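Local coordinates for putative aliphatic sulfonates-binding protein (Escherichia coli, PDB 2X26) that serves as the putative periplasmic binding protein of an ABC-type transport system for aliphatic sulfonates, at residues H106-S116 with N152-D160. Residues are numbered along the deposited sequence; the frame is centred on the assembly and turned at random.
Sequences HKVAFQKGSSS and NVDAWAIWD
Val153 lays its branched side chain along Lys107 and Ala109, CB nearest Lys107 O and CG2 3.8 Å from Ala109 CB, while CG1 packs against the CB of Lys107. At Asp154 the backbone N-H bonds to Lys107 O (2.9 Å), and the carboxylate meets the His106 ring with their planes 89° apart, OD2 lying 3.2 Å from CD2. Ala155 N adds a weak bond to Lys107 O, and Ala109 N donates to Ala155 O at 2.9 Å. Trp156 swings its indole anti to the backbone N (chi1 -179°), which brings CD1 in the ring edge to 3.4 Å from Ala109 O; the same oxygen accepts a hydrogen bond from Ala157 N (2.9 Å). Where the strands part, a water bridges Ala157 O and Gln111 N, extending the ladder by one link. Trp159 then turns its benzo edge to Ser114 and Ser116: Ser116 OG lies 3.3 Å from CE3, and OG of Ser114, the N-cap residue of helix 115-126, lies 3.6 Å from CZ3. An alanine in place of Trp159 would probably open a gap beside Ser114 and Ser116, leaving the start of that helix less firmly packed. Parallel bridges Val108-Ala155 and Ala109-Trp156, with strand directions 25° apart, establish adjacency; the chain runs through helix 115-126, edge strand 135-138 beyond 107-110, and helix 141-149 before returning as 155-159, within a mixed-sheet alpha/beta domain as in periplasmic binding proteins.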
ATOM      1  N   HIS A 106      -2.711  -5.383  29.418  1.00  8.95           N
ATOM      2  CA  HIS A 106      -3.230  -6.540  28.655  1.00  9.66           C
ATOM      3  C   HIS A 106      -2.340  -6.987  27.506  1.00  9.78           C
ATOM      4  O   HIS A 106      -1.411  -6.269  27.110  1.00  9.03           O
ATOM      5  CB  HIS A 106      -4.657  -6.275  28.166  1.00 11.93           C
ATOM      6  CG  HIS A 106      -5.674  -6.282  29.256  1.00 13.61           C
ATOM      7  ND1 HIS A 106      -6.360  -5.156  29.648  1.00 17.83           N
ATOM      8  CD2 HIS A 106      -6.096  -7.281  30.067  1.00 18.46           C
ATOM      9  CE1 HIS A 106      -7.168  -5.457  30.650  1.00 16.24           C
ATOM     10  NE2 HIS A 106      -7.026  -6.742  30.923  1.00 20.83           N
ATOM     11  N   LYS A 107      -2.621  -8.190  26.968  1.00  7.98           N
ATOM     12  CA  LYS A 107      -1.854  -8.742  25.859  1.00  7.96           C
ATOM     13  C   LYS A 107      -2.495  -8.334  24.527  1.00  8.26           C
ATOM     14  O   LYS A 107      -3.693  -8.547  24.309  1.00  8.33           O
ATOM     15  CB  LYS A 107      -1.783 -10.277  25.944  1.00  7.52           C
ATOM     16  CG  LYS A 107      -1.225 -10.819  27.240  1.00  9.55           C
ATOM     17  CD  LYS A 107      -1.532 -12.337  27.273  1.00  9.94           C
ATOM     18  CE  LYS A 107      -1.797 -12.877  28.634  1.00 17.19           C
ATOM     19  NZ  LYS A 107      -0.539 -13.299  29.301  1.00 18.58           N
ATOM     20  N   VAL A 108      -1.692  -7.735  23.656  1.00  7.64           N
ATOM     21  CA  VAL A 108      -2.199  -7.330  22.365  1.00  6.78           C
ATOM     22  C   VAL A 108      -1.376  -7.999  21.259  1.00  6.97           C
ATOM     23  O   VAL A 108      -0.155  -7.772  21.182  1.00  7.55           O
ATOM     24  CB  VAL A 108      -2.120  -5.805  22.231  1.00  6.89           C
ATOM     25  CG1 VAL A 108      -2.690  -5.352  20.859  1.00  7.32           C
ATOM     26  CG2 VAL A 108      -2.878  -5.076  23.403  1.00  8.87           C
ATOM     27  N   ALA A 109      -2.028  -8.744  20.358  1.00  5.70           N
ATOM     28  CA  ALA A 109      -1.321  -9.387  19.267  1.00  6.20           C
ATOM     29  C   ALA A 109      -1.287  -8.473  18.047  1.00  6.22           C
ATOM     30  O   ALA A 109      -2.281  -7.799  17.769  1.00  6.01           O
ATOM     31  CB  ALA A 109      -2.018 -10.664  18.898  1.00  5.44           C
ATOM     32  N   PHE A 110      -0.164  -8.485  17.327  1.00  5.65           N
ATOM     33  CA  PHE A 110       0.003  -7.785  16.024  1.00  5.41           C
ATOM     34  C   PHE A 110       1.339  -8.181  15.417  1.00  4.49           C
ATOM     35  O   PHE A 110       2.214  -8.655  16.145  1.00  4.93           O
ATOM     36  CB  PHE A 110      -0.014  -6.258  16.209  1.00  5.33           C
ATOM     37  CG  PHE A 110       1.069  -5.745  17.151  1.00  6.66           C
ATOM     38  CD1 PHE A 110       2.266  -5.198  16.660  1.00  5.27           C
ATOM     39  CD2 PHE A 110       0.900  -5.846  18.534  1.00  8.65           C
ATOM     40  CE1 PHE A 110       3.258  -4.749  17.560  1.00  6.39           C
ATOM     41  CE2 PHE A 110       1.901  -5.433  19.422  1.00  8.17           C
ATOM     42  CZ  PHE A 110       3.064  -4.874  18.918  1.00  6.96           C
ATOM     43  N   GLN A 111       1.550  -7.883  14.134  1.00  4.75           N
ATOM     44  CA  GLN A 111       2.815  -8.201  13.469  1.00  4.19           C
ATOM     45  C   GLN A 111       3.859  -7.108  13.686  1.00  4.68           C
ATOM     46  O   GLN A 111       3.607  -5.929  13.435  1.00  3.57           O
ATOM     47  CB  GLN A 111       2.608  -8.455  11.953  1.00  4.87           C
ATOM     48  CG  GLN A 111       3.900  -8.962  11.298  1.00  5.64           C
ATOM     49  CD  GLN A 111       3.701  -9.324   9.823  1.00 13.28           C
ATOM     50  OE1 GLN A 111       3.386 -10.449   9.483  1.00 18.83           O
ATOM     51  NE2 GLN A 111       3.944  -8.378   8.963  1.00 18.58           N
ATOM     52  N   LYS A 112       5.044  -7.489  14.175  1.00  5.33           N
ATOM     53  CA  LYS A 112       6.083  -6.489  14.431  1.00  4.63           C
ATOM     54  C   LYS A 112       6.431  -5.770  13.132  1.00  4.11           C
ATOM     55  O   LYS A 112       6.608  -6.410  12.079  1.00  3.46           O
ATOM     56  CB  LYS A 112       7.364  -7.111  15.051  1.00  5.30           C
ATOM     57  CG  LYS A 112       8.398  -6.024  15.446  1.00  5.86           C
ATOM     58  CD  LYS A 112       9.657  -6.612  16.143  1.00  6.47           C
ATOM     59  CE  LYS A 112      10.836  -5.626  15.987  1.00  9.69           C
ATOM     60  NZ  LYS A 112      12.040  -6.015  16.769  1.00 11.61           N
ATOM     61  N   GLY A 113       6.537  -4.442  13.208  1.00  2.54           N
ATOM     62  CA  GLY A 113       7.016  -3.673  12.074  1.00  4.37           C
ATOM     63  C   GLY A 113       5.949  -3.385  11.043  1.00  4.78           C
ATOM     64  O   GLY A 113       6.233  -2.719  10.053  1.00  6.16           O
ATOM     65  N   SER A 114       4.730  -3.874  11.276  1.00  4.67           N
ATOM     66  CA  SER A 114       3.629  -3.758  10.283  1.00  4.24           C
ATOM     67  C   SER A 114       2.811  -2.451  10.443  1.00  4.48           C
ATOM     68  O   SER A 114       3.015  -1.666  11.385  1.00  3.36           O
ATOM     69  CB  SER A 114       2.692  -4.957  10.432  1.00  3.79           C
ATOM     70  OG  SER A 114       1.944  -4.800  11.618  1.00  2.10           O
ATOM     71  N   SER A 115       1.844  -2.255   9.559  1.00  3.93           N
ATOM     72  CA  SER A 115       0.894  -1.126   9.697  1.00  4.29           C
ATOM     73  C   SER A 115       0.152  -1.206  11.057  1.00  3.83           C
ATOM     74  O   SER A 115      -0.216  -0.163  11.617  1.00  4.78           O
ATOM     75  CB  SER A 115      -0.114  -1.157   8.567  1.00  4.45           C
ATOM     76  OG  SER A 115      -0.779  -2.428   8.560  1.00  5.30           O
ATOM     77  N   SER A 116      -0.099  -2.422  11.579  1.00  3.88           N
ATOM     78  CA  SER A 116      -0.754  -2.556  12.894  1.00  4.27           C
ATOM     79  C   SER A 116       0.158  -2.095  14.064  1.00  4.28           C
ATOM     80  O   SER A 116      -0.344  -1.556  15.049  1.00  3.41           O
ATOM     81  CB  SER A 116      -1.253  -3.981  13.170  1.00  5.93           C
ATOM     82  OG  SER A 116      -2.247  -4.321  12.201  1.00  7.84           O
ATOM     83  N   ASN A 152      -6.079 -16.196  24.224  1.00  8.23           N
ATOM     84  CA  ASN A 152      -4.701 -16.055  24.687  1.00  7.36           C
ATOM     85  C   ASN A 152      -4.162 -14.615  24.624  1.00  6.54           C
ATOM     86  O   ASN A 152      -3.244 -14.247  25.374  1.00  7.37           O
ATOM     87  CB  ASN A 152      -3.791 -17.048  23.975  1.00  7.23           C
ATOM     88  CG  ASN A 152      -3.943 -18.471  24.518  1.00 11.67           C
ATOM     89  OD1 ASN A 152      -4.453 -18.668  25.605  1.00 16.02           O
ATOM     90  ND2 ASN A 152      -3.532 -19.448  23.744  1.00 14.76           N
ATOM     91  N   VAL A 153      -4.826 -13.751  23.840  1.00  5.55           N
ATOM     92  CA  VAL A 153      -4.589 -12.311  23.914  1.00  6.08           C
ATOM     93  C   VAL A 153      -5.945 -11.619  24.053  1.00  6.40           C
ATOM     94  O   VAL A 153      -6.989 -12.220  23.762  1.00  7.30           O
ATOM     95  CB  VAL A 153      -3.857 -11.734  22.646  1.00  6.62           C
ATOM     96  CG1 VAL A 153      -2.418 -12.166  22.632  1.00  8.75           C
ATOM     97  CG2 VAL A 153      -4.549 -12.138  21.371  1.00  6.47           C
ATOM     98  N   ASP A 154      -5.941 -10.385  24.522  1.00  6.43           N
ATOM     99  CA  ASP A 154      -7.213  -9.689  24.698  1.00  8.59           C
ATOM    100  C   ASP A 154      -7.633  -8.826  23.541  1.00  7.57           C
ATOM    101  O   ASP A 154      -8.791  -8.438  23.451  1.00 10.07           O
ATOM    102  CB  ASP A 154      -7.214  -8.911  26.004  1.00  8.05           C
ATOM    103  CG  ASP A 154      -6.978  -9.850  27.173  1.00 13.21           C
ATOM    104  OD1 ASP A 154      -7.678 -10.900  27.206  1.00 12.50           O
ATOM    105  OD2 ASP A 154      -6.034  -9.598  27.933  1.00 13.71           O
ATOM    106  N   ALA A 155      -6.686  -8.503  22.671  1.00  6.71           N
ATOM    107  CA  ALA A 155      -6.962  -7.638  21.543  1.00  5.03           C
ATOM    108  C   ALA A 155      -6.028  -8.010  20.395  1.00  4.69           C
ATOM    109  O   ALA A 155      -4.935  -8.538  20.641  1.00  5.15           O
ATOM    110  CB  ALA A 155      -6.765  -6.163  21.924  1.00  5.54           C
ATOM    111  N   TRP A 156      -6.457  -7.722  19.165  1.00  3.14           N
ATOM    112  CA  TRP A 156      -5.717  -8.057  17.952  1.00  3.81           C
ATOM    113  C   TRP A 156      -5.742  -6.821  17.048  1.00  3.34           C
ATOM    114  O   TRP A 156      -6.811  -6.325  16.634  1.00  5.57           O
ATOM    115  CB  TRP A 156      -6.332  -9.275  17.245  1.00  3.42           C
ATOM    116  CG  TRP A 156      -5.641  -9.730  15.975  1.00  5.11           C
ATOM    117  CD1 TRP A 156      -4.344  -9.550  15.641  1.00  6.42           C
ATOM    118  CD2 TRP A 156      -6.216 -10.513  14.929  1.00  5.94           C
ATOM    119  NE1 TRP A 156      -4.074 -10.131  14.420  1.00  3.83           N
ATOM    120  CE2 TRP A 156      -5.213 -10.736  13.972  1.00  4.38           C
ATOM    121  CE3 TRP A 156      -7.505 -11.009  14.689  1.00  6.15           C
ATOM    122  CZ2 TRP A 156      -5.441 -11.439  12.793  1.00  4.50           C
ATOM    123  CZ3 TRP A 156      -7.729 -11.728  13.510  1.00  6.11           C
ATOM    124  CH2 TRP A 156      -6.706 -11.928  12.588  1.00  7.95           C
ATOM    125  N   ALA A 157      -4.565  -6.292  16.779  1.00  3.37           N
ATOM    126  CA  ALA A 157      -4.479  -5.143  15.871  1.00  3.14           C
ATOM    127  C   ALA A 157      -4.126  -5.710  14.512  1.00  4.14           C
ATOM    128  O   ALA A 157      -3.129  -6.434  14.371  1.00  4.50           O
ATOM    129  CB  ALA A 157      -3.425  -4.155  16.367  1.00  3.96           C
ATOM    130  N   ILE A 158      -4.991  -5.452  13.530  1.00  3.27           N
ATOM    131  CA  ILE A 158      -4.913  -6.109  12.215  1.00  4.07           C
ATOM    132  C   ILE A 158      -5.572  -5.295  11.110  1.00  3.37           C
ATOM    133  O   ILE A 158      -6.371  -4.385  11.373  1.00  3.77           O
ATOM    134  CB  ILE A 158      -5.566  -7.562  12.312  1.00  3.34           C
ATOM    135  CG1 ILE A 158      -5.236  -8.437  11.074  1.00  3.37           C
ATOM    136  CG2 ILE A 158      -7.047  -7.467  12.607  1.00  7.93           C
ATOM    137  CD1 ILE A 158      -3.739  -8.701  10.874  1.00  3.59           C
ATOM    138  N   TRP A 159      -5.188  -5.593   9.858  1.00  2.41           N
ATOM    139  CA  TRP A 159      -5.716  -4.936   8.676  1.00  2.36           C
ATOM    140  C   TRP A 159      -6.744  -5.805   7.929  1.00  3.26           C
ATOM    141  O   TRP A 159      -6.920  -6.994   8.222  1.00  2.19           O
ATOM    142  CB  TRP A 159      -4.569  -4.555   7.735  1.00  3.43           C
ATOM    143  CG  TRP A 159      -3.668  -5.700   7.359  1.00  2.30           C
ATOM    144  CD1 TRP A 159      -3.766  -6.496   6.275  1.00  4.03           C
ATOM    145  CD2 TRP A 159      -2.494  -6.148   8.092  1.00  2.72           C
ATOM    146  NE1 TRP A 159      -2.732  -7.433   6.263  1.00  3.34           N
ATOM    147  CE2 TRP A 159      -1.931  -7.220   7.363  1.00  4.23           C
ATOM    148  CE3 TRP A 159      -1.845  -5.699   9.262  1.00  4.72           C
ATOM    149  CZ2 TRP A 159      -0.752  -7.898   7.783  1.00  3.63           C
ATOM    150  CZ3 TRP A 159      -0.658  -6.364   9.664  1.00  6.52           C
ATOM    151  CH2 TRP A 159      -0.153  -7.453   8.949  1.00  5.42           C
ATOM    152  N   ASP A 160      -7.448  -5.185   6.997  1.00  3.35           N
ATOM    153  CA  ASP A 160      -8.366  -5.915   6.104  1.00  3.40           C
ATOM    154  C   ASP A 160      -7.538  -6.670   5.055  1.00  3.69           C
ATOM    155  O   ASP A 160      -6.539  -6.136   4.526  1.00  3.69           O
ATOM    156  CB  ASP A 160      -9.265  -4.886   5.417  1.00  2.39           C
ATOM    157  CG  ASP A 160     -10.722  -5.005   5.781  1.00  4.23           C
ATOM    158  OD1 ASP A 160     -11.132  -6.081   6.298  1.00  4.04           O
ATOM    159  OD2 ASP A 160     -11.475  -4.023   5.423  1.00  4.38           O
TER
HETATM  160  O   HOH W   1      -1.129  -7.370  12.817  1.00  2.82           O